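Hypothetical protein PH1789 (Pyrococcus horikoshii, PDB 1WR2) is of unknown function but belongs to the ATP-grasp family, with two antiparallel sheets and their helices forming the fold. Local coordinates at residues R17-E22 with Q67-S72; P114-G119 with G224-D229; F138-I143 with Y173-G178; K161-M166 with M193-S198. All coordinates share one frame; numbering follows the deposited sequence.

Contacts 1, 2 and 3 each reach the six-stranded sheet, and contact 4 pairs two helices lying on it; each touches at least one other, in the order 1, 2, 4, 3. Contact 1 and contact 2 have centres about 20 Å apart, yet Lys71 NZ and Asp229 OD2 form a salt bridge of 3.0 Å between them; the edge strand 19-20 of contact 1 lies next to strand 225-234 of contact 2. Contact 2 in turn touches contact 4, where Ala225 CB lies 3.5 Å from Met193 CE. Contacts 3 and 4, with centres about 15 Å apart, alternate along the chain, Met166 CE lying 3.9 Å from Phe138 N. Both are nested in the loop closed by contact 2.

Contact 1: residues R17-E22 with Q67-S72; sequences RTAMVE and QILHKS
Glu22 and Lys71 cross at about a right angle, and the carboxylate oxygen OE1 meets the ammonium NZ at 2.9 Å. The glutamate, in the first turn of helix 22-30, is drawn out straight: its CG stands anti to the backbone N (chi1 -172°), and the chain stays extended beyond it. The lysine does the opposite, folding at its last two torsions (chi3 -67°, chi4 -70°) so that NZ turns toward the acid. OE1 lies beside the CE–NZ bond rather than beyond its end, and the hydrogen bond within this salt bridge is weak; Lys71 CE sits as near to OE1 as NZ does, which makes the fine placement of the ammonium doubtful. The other oxygen, OE2, is held by Lys26, the stronger partner, and by Lys62, while Lys71 also pairs with Asp229.

Nearer the start of both segments the contact turns apolar. Leu69 presents its forked end to Ala19, whose CB is 3.5 Å from CD1, tight for two carbons, and 4.0 Å from CD2. The second methyl, Leu69 CD2, also reaches the carbonyl of Met20, 4.1 Å from its O.

Lys71 thus links the start of helix 71-74 to the start of helix 22-30 and to strand 225-234, while Leu69 rests on edge strand 19-20. Two carboxylates stand close together here, Glu22 beside Asp229, and Lys71, which pairs with both, probably offsets their mutual repulsion.

Contact 2: residues P114-G119 with G224-D229; sequences PMLKPG and GAVIVD
Leu116 and Val228 bring the two backbones nearest, with 8.0 Å between their CA atoms, so an irregular loop runs past strand 225-227 too far off for any backbone hydrogen bond across the contact. One methyl spans the gap. Leu116 sends CD1 at Val226, the two side chains meeting tip to tip, and the valine answers with both branches: CD1 is 3.7 Å from Val226 CG2 and 3.9 Å from Val226 CG1. This two-branched contact depends on the valine rotamer, in which CG1 stands between the backbone N and the carbonyl carbon (chi1 68°). Val228, two residues on, adds CG2 at 4.0 Å from the same Leu116 CD1, while Ile227 between them turns its CB away. Around this spot Val226 also leans on Phe217 and Tyr219, and Lys117 meets Tyr219 twice, through its carbonyl O and by a cation-pi contact.

Because 114-119 is the connection from strand 109-114 of the four-stranded sheet to strand 120-129 of the six-stranded one, the leucine ties the crossing between the sheets to strand 225-234. With only apolar side chains meeting and no hydrogen bond across, the contact rests on dispersion and burial and imposes no strict direction.

Contact 3: residues F138-I143 with Y173-G178; sequences FGLGGI and YPILAG
Phe138 carries its ring anti to the backbone N (chi1 172°), whereas Leu140 turns CG anti to its carbonyl carbon (chi1 -70°), and these two settings bring both side chains to Leu176, which has the same kind of first torsion as Leu140. The setting is a helix laid on the antiparallel sheet of an ATP-grasp fold: the axis of helix 173-177 runs 9.9 Å from that of strand 138-140, at 73° to it. Residues 138 and 140 lie on the same face of the strand, so the two reach the helix together.

Leu176 divides its two methyls between them. Against Leu140 it slides past in the opposite direction, the closest pair being CD2 of Leu140 and CD2 of Leu176 at 3.6 Å. Ile175 supplies a more exposed flank, its CD1 lying 4.2 Å from Leu140 CD1. The aromatic ring is also touched by Met166 and Ile167 of helix 160-168 and by Ile190 of helix 187-203, which makes Phe138 a meeting point for three helices.

The ring does not offer its face to the leucine. It and Leu176 come from opposite directions, and the methyl CD1 of Leu176 stands at the ring edge, in the ring plane, 4.0 Å from Phe138 CZ and 4.2 Å from Phe138 CE2.

Contact 4: residues K161-M166 with M193-S198; sequences KDARKM and MLLKVS
Ala163 and Leu194 mark the tight end of this helix pair, their CA atoms only 6.3 Å apart although the two helix axes approach no closer than 9.7 Å. The small alanine lets Leu194 rest one methyl, CD1, against the partner helix, where it touches backbone as well as side chain: 3.8 Å to Ala163 O and 4.1 Å to Ala163 CB. Met166, a turn further along, closes over the same methyl. Its CG takes the position between the backbone N and the carbonyl carbon (chi1 68°), and the chain bends again at chi3, so the two side chains cross obliquely with Met166 CG 4.0 Å from Leu194 CD1 and SD at 4.1 Å from it. Ala163 and Met166 both pack on this one methyl, and all three residues are buried; toward the sheet, Leu194 continues onto Ile136 and Ile124.

Away from the sheet the contact thins out. Leu195 lies partly exposed and reaches across with CD2 alone, 4.3 Å from Ala163 CB, a light touch beside the dense cluster. On the far side of helix 160-168 the character becomes polar: Lys161 and Lys165 are exposed, and Arg164 pairs with Glu160 of its own helix.

The helices are inclined at 129° between their N-to-C directions and lie side by side on one face of an antiparallel sheet. This two-layer arrangement of helices over strands, apolar toward the sheet and charged on the side away from it, belongs to the larger sheet of the ATP-grasp fold.

Contact 1: residues R17-E22 with Q67-S72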
loop_
_atom_site.group_PDB
_atom_site.type_symbol
_atom_site.label_atom_id
_atom_site.label_comp_id
_atom_site.label_asym_id
_atom_site.label_seq_id
_atom_site.Cartn_x
_atom_site.Cartn_y
_atom_site.Cartn_z
ATOM N N ARG A 17 -9.360 -11.873 -12.406
ATOM C CA ARG A 17 -8.074 -11.599 -11.773
ATOM C C ARG A 17 -8.186 -11.768 -10.267
ATOM O O ARG A 17 -9.245 -11.531 -9.695
ATOM C CB ARG A 17 -7.626 -10.169 -12.053
ATOM C CG ARG A 17 -6.893 -9.957 -13.345
ATOM C CD ARG A 17 -6.165 -8.635 -13.273
ATOM N NE ARG A 17 -7.084 -7.504 -13.205
ATOM C CZ ARG A 17 -6.887 -6.420 -12.460
ATOM N NH1 ARG A 17 -5.804 -6.313 -11.698
ATOM N NH2 ARG A 17 -7.758 -5.428 -12.501
ATOM N N THR A 18 -7.093 -12.167 -9.626
ATOM C CA THR A 18 -7.102 -12.322 -8.180
ATOM C C THR A 18 -6.224 -11.243 -7.543
ATOM O O THR A 18 -6.500 -10.781 -6.434
ATOM C CB THR A 18 -6.590 -13.708 -7.753
ATOM O OG1 THR A 18 -5.197 -13.822 -8.064
ATOM C CG2 THR A 18 -7.360 -14.801 -8.482
ATOM N N ALA A 19 -5.175 -10.831 -8.252
ATOM C CA ALA A 19 -4.274 -9.810 -7.728
ATOM C C ALA A 19 -4.694 -8.399 -8.135
ATOM O O ALA A 19 -4.865 -8.102 -9.314
ATOM C CB ALA A 19 -2.849 -10.082 -8.191
ATOM N N MET A 20 -4.858 -7.528 -7.147
ATOM C CA MET A 20 -5.240 -6.150 -7.415
ATOM C C MET A 20 -3.992 -5.286 -7.588
ATOM O O MET A 20 -3.004 -5.464 -6.871
ATOM C CB MET A 20 -6.067 -5.593 -6.253
ATOM C CG MET A 20 -7.301 -6.396 -5.920
ATOM S SD MET A 20 -8.317 -5.587 -4.660
ATOM C CE MET A 20 -9.149 -4.348 -5.645
ATOM N N VAL A 21 -4.033 -4.348 -8.532
ATOM C CA VAL A 21 -2.896 -3.454 -8.744
ATOM C C VAL A 21 -2.963 -2.359 -7.685
ATOM O O VAL A 21 -3.994 -2.165 -7.054
ATOM C CB VAL A 21 -2.902 -2.837 -10.173
ATOM C CG1 VAL A 21 -2.721 -3.948 -11.211
ATOM C CG2 VAL A 21 -4.191 -2.092 -10.417
ATOM N N GLU A 22 -1.862 -1.651 -7.483
ATOM C CA GLU A 22 -1.793 -0.626 -6.450
ATOM C C GLU A 22 -2.974 0.336 -6.362
ATOM O O GLU A 22 -3.498 0.559 -5.276
ATOM C CB GLU A 22 -0.498 0.179 -6.589
ATOM C CG GLU A 22 -0.241 1.141 -5.438
ATOM C CD GLU A 22 1.092 1.863 -5.570
ATOM O OE1 GLU A 22 1.929 1.442 -6.403
ATOM O OE2 GLU A 22 1.304 2.843 -4.831
ATOM N N GLN A 67 0.214 -7.903 -14.454
ATOM C CA GLN A 67 1.325 -8.833 -14.671
ATOM C C GLN A 67 2.611 -8.380 -13.999
ATOM O O GLN A 67 3.569 -9.148 -13.900
ATOM C CB GLN A 67 1.607 -9.015 -16.166
ATOM C CG GLN A 67 0.538 -9.756 -16.933
ATOM C CD GLN A 67 -0.788 -9.027 -16.928
ATOM O OE1 GLN A 67 -0.860 -7.845 -17.263
ATOM N NE2 GLN A 67 -1.851 -9.735 -16.551
ATOM N N ILE A 68 2.638 -7.131 -13.548
ATOM C CA ILE A 68 3.821 -6.589 -12.901
ATOM C C ILE A 68 3.460 -6.074 -11.516
ATOM O O ILE A 68 3.343 -4.868 -11.303
ATOM C CB ILE A 68 4.417 -5.435 -13.729
ATOM C CG1 ILE A 68 4.560 -5.864 -15.192
ATOM C CG2 ILE A 68 5.769 -5.038 -13.166
ATOM C CD1 ILE A 68 5.057 -4.772 -16.101
ATOM N N LEU A 69 3.284 -6.994 -10.574
ATOM C CA LEU A 69 2.928 -6.629 -9.209
ATOM C C LEU A 69 4.136 -6.148 -8.394
ATOM O O LEU A 69 4.021 -5.232 -7.584
ATOM C CB LEU A 69 2.259 -7.816 -8.514
ATOM C CG LEU A 69 1.003 -8.372 -9.198
ATOM C CD1 LEU A 69 0.574 -9.656 -8.490
ATOM C CD2 LEU A 69 -0.121 -7.338 -9.180
ATOM N N HIS A 70 5.291 -6.770 -8.607
ATOM C CA HIS A 70 6.510 -6.381 -7.901
ATOM C C HIS A 70 7.196 -5.285 -8.718
ATOM O O HIS A 70 8.161 -5.530 -9.444
ATOM C CB HIS A 70 7.438 -7.586 -7.746
ATOM C CG HIS A 70 8.601 -7.341 -6.834
ATOM N ND1 HIS A 70 9.591 -8.277 -6.623
ATOM C CD2 HIS A 70 8.921 -6.274 -6.063
ATOM C CE1 HIS A 70 10.470 -7.798 -5.761
ATOM N NE2 HIS A 70 10.088 -6.584 -5.406
ATOM N N LYS A 71 6.679 -4.068 -8.585
ATOM C CA LYS A 71 7.188 -2.916 -9.320
ATOM C C LYS A 71 8.690 -2.650 -9.214
ATOM O O LYS A 71 9.335 -2.373 -10.224
ATOM C CB LYS A 71 6.401 -1.665 -8.912
ATOM C CG LYS A 71 4.907 -1.749 -9.242
ATOM C CD LYS A 71 4.168 -0.450 -8.911
ATOM C CE LYS A 71 4.125 -0.187 -7.410
ATOM N NZ LYS A 71 3.229 -1.143 -6.697
ATOM N N SER A 72 9.256 -2.724 -8.010
ATOM C CA SER A 72 10.691 -2.468 -7.849
ATOM C C SER A 72 11.534 -3.493 -8.609
ATOM O O SER A 72 12.575 -3.164 -9.180
ATOM C CB SER A 72 11.082 -2.486 -6.367
ATOM O OG SER A 72 10.914 -3.778 -5.812
#

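Contact 2: residues P114-G119 with G224-D229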
loop_
_atom_site.group_PDB
_atom_site.type_symbol
_atom_site.label_atom_id
_atom_site.label_comp_id
_atom_site.label_asym_id
_atom_site.label_seq_id
_atom_site.Cartn_x
_atom_site.Cartn_y
_atom_site.Cartn_z
ATOM N N PRO A 114 2.497 11.749 -5.232
ATOM C CA PRO A 114 3.410 12.743 -4.675
ATOM C C PRO A 114 4.613 12.112 -3.981
ATOM O O PRO A 114 4.611 10.919 -3.649
ATOM C CB PRO A 114 2.516 13.503 -3.699
ATOM C CG PRO A 114 1.656 12.382 -3.137
ATOM C CD PRO A 114 1.298 11.590 -4.386
ATOM N N MET A 115 5.655 12.918 -3.801
ATOM C CA MET A 115 6.845 12.477 -3.093
ATOM C C MET A 115 6.521 12.756 -1.632
ATOM O O MET A 115 6.628 13.893 -1.161
ATOM C CB MET A 115 8.065 13.288 -3.533
ATOM C CG MET A 115 8.731 12.774 -4.804
ATOM S SD MET A 115 9.486 11.144 -4.562
ATOM C CE MET A 115 10.969 11.610 -3.659
ATOM N N LEU A 116 6.104 11.716 -0.923
ATOM C CA LEU A 116 5.727 11.853 0.471
ATOM C C LEU A 116 6.911 12.077 1.400
ATOM O O LEU A 116 8.006 11.558 1.171
ATOM C CB LEU A 116 4.943 10.616 0.913
ATOM C CG LEU A 116 3.627 10.377 0.165
ATOM C CD1 LEU A 116 3.054 9.028 0.568
ATOM C CD2 LEU A 116 2.645 11.500 0.476
ATOM N N LYS A 117 6.692 12.869 2.443
ATOM C CA LYS A 117 7.751 13.126 3.403
ATOM C C LYS A 117 8.040 11.808 4.111
ATOM O O LYS A 117 7.129 11.150 4.619
ATOM C CB LYS A 117 7.314 14.159 4.443
ATOM C CG LYS A 117 8.431 14.546 5.408
ATOM C CD LYS A 117 7.889 14.943 6.770
ATOM C CE LYS A 117 6.872 16.063 6.672
ATOM N NZ LYS A 117 6.341 16.407 8.016
ATOM N N PRO A 118 9.315 11.399 4.145
ATOM C CA PRO A 118 9.647 10.141 4.814
ATOM C C PRO A 118 9.327 10.178 6.305
ATOM O O PRO A 118 9.291 11.246 6.923
ATOM C CB PRO A 118 11.138 9.984 4.530
ATOM C CG PRO A 118 11.611 11.397 4.414
ATOM C CD PRO A 118 10.522 12.041 3.599
ATOM N N GLY A 119 9.074 8.999 6.865
ATOM C CA GLY A 119 8.764 8.880 8.277
ATOM C C GLY A 119 9.166 7.484 8.707
ATOM O O GLY A 119 9.791 6.767 7.929
ATOM N N GLY A 224 -0.284 11.917 12.489
ATOM C CA GLY A 224 -0.664 10.746 11.715
ATOM C C GLY A 224 0.366 9.921 10.964
ATOM O O GLY A 224 1.547 9.872 11.312
ATOM N N ALA A 225 -0.113 9.249 9.920
ATOM C CA ALA A 225 0.725 8.397 9.085
ATOM C C ALA A 225 0.186 8.384 7.660
ATOM O O ALA A 225 -0.880 8.940 7.387
ATOM C CB ALA A 225 0.741 6.987 9.647
ATOM N N VAL A 226 0.916 7.737 6.757
ATOM C CA VAL A 226 0.501 7.662 5.363
ATOM C C VAL A 226 0.909 6.332 4.721
ATOM O O VAL A 226 2.015 5.837 4.935
ATOM C CB VAL A 226 1.098 8.842 4.553
ATOM C CG1 VAL A 226 2.606 8.705 4.444
ATOM C CG2 VAL A 226 0.453 8.914 3.187
ATOM N N ILE A 227 -0.004 5.754 3.950
ATOM C CA ILE A 227 0.233 4.487 3.258
ATOM C C ILE A 227 0.885 4.779 1.907
ATOM O O ILE A 227 0.325 5.501 1.086
ATOM C CB ILE A 227 -1.091 3.744 3.035
ATOM C CG1 ILE A 227 -1.716 3.398 4.390
ATOM C CG2 ILE A 227 -0.864 2.503 2.195
ATOM C CD1 ILE A 227 -3.168 2.953 4.300
ATOM N N VAL A 228 2.062 4.213 1.674
ATOM C CA VAL A 228 2.778 4.458 0.432
ATOM C C VAL A 228 2.482 3.477 -0.695
ATOM O O VAL A 228 2.401 3.867 -1.863
ATOM C CB VAL A 228 4.294 4.511 0.699
ATOM C CG1 VAL A 228 5.052 4.820 -0.584
ATOM C CG2 VAL A 228 4.577 5.574 1.755
ATOM N N ASP A 229 2.326 2.204 -0.361
ATOM C CA ASP A 229 2.022 1.191 -1.370
ATOM C C ASP A 229 1.167 0.149 -0.667
ATOM O O ASP A 229 1.144 0.095 0.564
ATOM C CB ASP A 229 3.310 0.543 -1.886
ATOM C CG ASP A 229 3.130 -0.130 -3.239
ATOM O OD1 ASP A 229 2.005 -0.561 -3.556
ATOM O OD2 ASP A 229 4.119 -0.242 -3.990
#

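Contact 3: residues F138-I143 with Y173-G178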
loop_
_atom_site.group_PDB
_atom_site.type_symbol
_atom_site.label_atom_id
_atom_site.label_comp_id
_atom_site.label_asym_id
_atom_site.label_seq_id
_atom_site.Cartn_x
_atom_site.Cartn_y
_atom_site.Cartn_z
ATOM N N PHE A 138 1.955 -6.825 12.429
ATOM C CA PHE A 138 2.572 -5.514 12.537
ATOM C C PHE A 138 4.048 -5.674 12.860
ATOM O O PHE A 138 4.432 -6.566 13.614
ATOM C CB PHE A 138 1.927 -4.683 13.643
ATOM C CG PHE A 138 2.652 -3.402 13.919
ATOM C CD1 PHE A 138 2.583 -2.341 13.018
ATOM C CD2 PHE A 138 3.452 -3.273 15.053
ATOM C CE1 PHE A 138 3.298 -1.175 13.236
ATOM C CE2 PHE A 138 4.175 -2.104 15.284
ATOM C CZ PHE A 138 4.100 -1.052 14.374
ATOM N N GLY A 139 4.867 -4.799 12.288
ATOM C CA GLY A 139 6.296 -4.828 12.538
ATOM C C GLY A 139 6.925 -3.671 11.788
ATOM O O GLY A 139 6.273 -3.074 10.930
ATOM N N LEU A 140 8.174 -3.333 12.097
ATOM C CA LEU A 140 8.830 -2.236 11.394
ATOM C C LEU A 140 9.227 -2.664 9.990
ATOM O O LEU A 140 9.425 -3.852 9.721
ATOM C CB LEU A 140 10.089 -1.769 12.135
ATOM C CG LEU A 140 9.923 -1.023 13.461
ATOM C CD1 LEU A 140 11.266 -0.451 13.891
ATOM C CD2 LEU A 140 8.915 0.093 13.308
ATOM N N GLY A 141 9.346 -1.684 9.099
ATOM C CA GLY A 141 9.733 -1.972 7.731
ATOM C C GLY A 141 11.227 -1.787 7.555
ATOM O O GLY A 141 11.998 -1.966 8.497
ATOM N N GLY A 142 11.643 -1.414 6.351
ATOM C CA GLY A 142 13.058 -1.229 6.098
ATOM C C GLY A 142 13.534 -2.337 5.186
ATOM O O GLY A 142 12.747 -3.203 4.811
ATOM N N ILE A 143 14.813 -2.327 4.830
ATOM C CA ILE A 143 15.346 -3.353 3.942
ATOM C C ILE A 143 15.810 -4.605 4.689
ATOM O O ILE A 143 16.116 -5.629 4.071
ATOM C CB ILE A 143 16.511 -2.796 3.099
ATOM C CG1 ILE A 143 17.595 -2.224 4.014
ATOM C CG2 ILE A 143 15.991 -1.715 2.157
ATOM C CD1 ILE A 143 18.824 -1.723 3.276
ATOM N N TYR A 173 9.912 -1.973 19.563
ATOM C CA TYR A 173 8.995 -1.004 20.148
ATOM C C TYR A 173 9.688 0.233 20.711
ATOM O O TYR A 173 9.231 1.363 20.500
ATOM C CB TYR A 173 8.161 -1.621 21.265
ATOM C CG TYR A 173 7.302 -0.570 21.914
ATOM C CD1 TYR A 173 6.205 -0.039 21.240
ATOM C CD2 TYR A 173 7.646 -0.026 23.150
ATOM C CE1 TYR A 173 5.475 1.012 21.772
ATOM C CE2 TYR A 173 6.922 1.030 23.695
ATOM C CZ TYR A 173 5.839 1.544 22.997
ATOM O OH TYR A 173 5.122 2.599 23.514
ATOM N N PRO A 174 10.782 0.041 21.469
ATOM C CA PRO A 174 11.501 1.183 22.043
ATOM C C PRO A 174 11.836 2.227 20.991
ATOM O O PRO A 174 11.877 3.423 21.277
ATOM C CB PRO A 174 12.748 0.535 22.638
ATOM C CG PRO A 174 12.221 -0.781 23.110
ATOM C CD PRO A 174 11.379 -1.228 21.925
ATOM N N ILE A 175 12.078 1.767 19.770
ATOM C CA ILE A 175 12.405 2.663 18.669
ATOM C C ILE A 175 11.235 3.589 18.338
ATOM O O ILE A 175 11.428 4.768 18.036
ATOM C CB ILE A 175 12.799 1.856 17.424
ATOM C CG1 ILE A 175 14.065 1.052 17.724
ATOM C CG2 ILE A 175 13.015 2.785 16.241
ATOM C CD1 ILE A 175 14.470 0.100 16.625
ATOM N N LEU A 176 10.021 3.054 18.398
ATOM C CA LEU A 176 8.825 3.839 18.112
ATOM C C LEU A 176 8.549 4.835 19.229
ATOM O O LEU A 176 8.061 5.936 18.985
ATOM C CB LEU A 176 7.612 2.925 17.952
ATOM C CG LEU A 176 7.619 1.929 16.795
ATOM C CD1 LEU A 176 6.336 1.108 16.828
ATOM C CD2 LEU A 176 7.739 2.680 15.475
ATOM N N ALA A 177 8.852 4.432 20.457
ATOM C CA ALA A 177 8.635 5.291 21.613
ATOM C C ALA A 177 9.645 6.431 21.614
ATOM O O ALA A 177 9.449 7.444 22.283
ATOM C CB ALA A 177 8.756 4.476 22.898
ATOM N N GLY A 178 10.725 6.256 20.857
ATOM C CA GLY A 178 11.754 7.277 20.787
ATOM C C GLY A 178 12.899 7.003 21.744
ATOM O O GLY A 178 12.799 7.285 22.939
#

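Contact 4: residues K161-M166 with M193-S198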
loop_
_atom_site.group_PDB
_atom_site.type_symbol
_atom_site.label_atom_id
_atom_site.label_comp_id
_atom_site.label_asym_id
_atom_site.label_seq_id
_atom_site.Cartn_x
_atom_site.Cartn_y
_atom_site.Cartn_z
ATOM N N LYS A 161 -7.412 -2.920 22.380
ATOM C CA LYS A 161 -6.454 -3.485 23.329
ATOM C C LYS A 161 -5.442 -4.324 22.554
ATOM O O LYS A 161 -4.232 -4.217 22.778
ATOM C CB LYS A 161 -7.168 -4.363 24.360
ATOM C CG LYS A 161 -6.227 -5.212 25.211
ATOM C CD LYS A 161 -6.995 -6.138 26.146
ATOM C CE LYS A 161 -7.870 -5.346 27.109
ATOM N NZ LYS A 161 -7.059 -4.439 27.973
ATOM N N ASP A 162 -5.946 -5.163 21.649
ATOM C CA ASP A 162 -5.084 -6.005 20.821
ATOM C C ASP A 162 -4.095 -5.133 20.052
ATOM O O ASP A 162 -2.886 -5.402 20.031
ATOM C CB ASP A 162 -5.905 -6.805 19.806
ATOM C CG ASP A 162 -6.751 -7.887 20.445
ATOM O OD1 ASP A 162 -6.347 -8.432 21.494
ATOM O OD2 ASP A 162 -7.817 -8.207 19.875
ATOM N N ALA A 163 -4.626 -4.085 19.425
ATOM C CA ALA A 163 -3.830 -3.155 18.625
ATOM C C ALA A 163 -2.700 -2.480 19.389
ATOM O O ALA A 163 -1.557 -2.476 18.936
ATOM C CB ALA A 163 -4.737 -2.097 18.010
ATOM N N ARG A 164 -3.008 -1.896 20.541
ATOM C CA ARG A 164 -1.972 -1.221 21.322
ATOM C C ARG A 164 -0.975 -2.238 21.854
ATOM O O ARG A 164 0.225 -1.976 21.927
ATOM C CB ARG A 164 -2.598 -0.437 22.483
ATOM C CG ARG A 164 -3.464 0.706 22.008
ATOM C CD ARG A 164 -4.094 1.495 23.137
ATOM N NE ARG A 164 -4.907 2.569 22.578
ATOM C CZ ARG A 164 -4.413 3.624 21.935
ATOM N NH1 ARG A 164 -3.100 3.760 21.781
ATOM N NH2 ARG A 164 -5.236 4.521 21.411
ATOM N N LYS A 165 -1.487 -3.411 22.200
ATOM C CA LYS A 165 -0.668 -4.481 22.729
ATOM C C LYS A 165 0.299 -5.041 21.673
ATOM O O LYS A 165 1.499 -5.142 21.926
ATOM C CB LYS A 165 -1.583 -5.582 23.268
ATOM C CG LYS A 165 -0.911 -6.632 24.137
ATOM C CD LYS A 165 -1.970 -7.551 24.750
ATOM C CE LYS A 165 -1.362 -8.731 25.494
ATOM N NZ LYS A 165 -2.421 -9.647 26.001
ATOM N N MET A 166 -0.206 -5.391 20.490
ATOM C CA MET A 166 0.678 -5.948 19.463
ATOM C C MET A 166 1.732 -4.939 19.003
ATOM O O MET A 166 2.774 -5.317 18.471
ATOM C CB MET A 166 -0.130 -6.472 18.267
ATOM C CG MET A 166 -0.821 -5.426 17.431
ATOM S SD MET A 166 -1.968 -6.188 16.258
ATOM C CE MET A 166 -0.825 -7.065 15.175
ATOM N N MET A 193 -4.902 2.628 12.216
ATOM C CA MET A 193 -4.742 1.867 10.976
ATOM C C MET A 193 -5.019 0.390 11.188
ATOM O O MET A 193 -5.701 -0.241 10.387
ATOM C CB MET A 193 -3.342 2.026 10.408
ATOM C CG MET A 193 -3.165 3.268 9.565
ATOM S SD MET A 193 -1.589 3.224 8.696
ATOM C CE MET A 193 -0.493 3.757 10.018
ATOM N N LEU A 194 -4.492 -0.163 12.273
ATOM C CA LEU A 194 -4.709 -1.572 12.570
ATOM C C LEU A 194 -6.200 -1.886 12.727
ATOM O O LEU A 194 -6.682 -2.913 12.242
ATOM C CB LEU A 194 -3.943 -1.961 13.845
ATOM C CG LEU A 194 -2.423 -2.154 13.734
ATOM C CD1 LEU A 194 -1.817 -2.237 15.144
ATOM C CD2 LEU A 194 -2.119 -3.430 12.919
ATOM N N LEU A 195 -6.933 -1.007 13.406
ATOM C CA LEU A 195 -8.365 -1.234 13.613
ATOM C C LEU A 195 -9.139 -1.112 12.304
ATOM O O LEU A 195 -10.072 -1.869 12.056
ATOM C CB LEU A 195 -8.928 -0.254 14.654
ATOM C CG LEU A 195 -8.427 -0.406 16.098
ATOM C CD1 LEU A 195 -9.080 0.663 16.960
ATOM C CD2 LEU A 195 -8.757 -1.799 16.643
ATOM N N LYS A 196 -8.752 -0.157 11.465
ATOM C CA LYS A 196 -9.420 0.013 10.185
ATOM C C LYS A 196 -9.131 -1.180 9.276
ATOM O O LYS A 196 -10.018 -1.666 8.579
ATOM C CB LYS A 196 -8.990 1.335 9.533
ATOM C CG LYS A 196 -9.700 2.552 10.149
ATOM C CD LYS A 196 -9.221 3.880 9.578
ATOM C CE LYS A 196 -10.116 5.021 10.076
ATOM N NZ LYS A 196 -9.432 6.339 10.029
ATOM N N VAL A 197 -7.897 -1.672 9.276
ATOM C CA VAL A 197 -7.605 -2.839 8.445
ATOM C C VAL A 197 -8.381 -4.041 8.959
ATOM O O VAL A 197 -8.898 -4.845 8.179
ATOM C CB VAL A 197 -6.095 -3.186 8.450
ATOM C CG1 VAL A 197 -5.865 -4.545 7.778
ATOM C CG2 VAL A 197 -5.323 -2.099 7.722
ATOM N N SER A 198 -8.454 -4.164 10.282
ATOM C CA SER A 198 -9.172 -5.263 10.918
ATOM C C SER A 198 -10.635 -5.255 10.475
ATOM O O SER A 198 -11.201 -6.295 10.152
ATOM C CB SER A 198 -9.079 -5.120 12.446
ATOM O OG SER A 198 -9.785 -6.144 13.121
#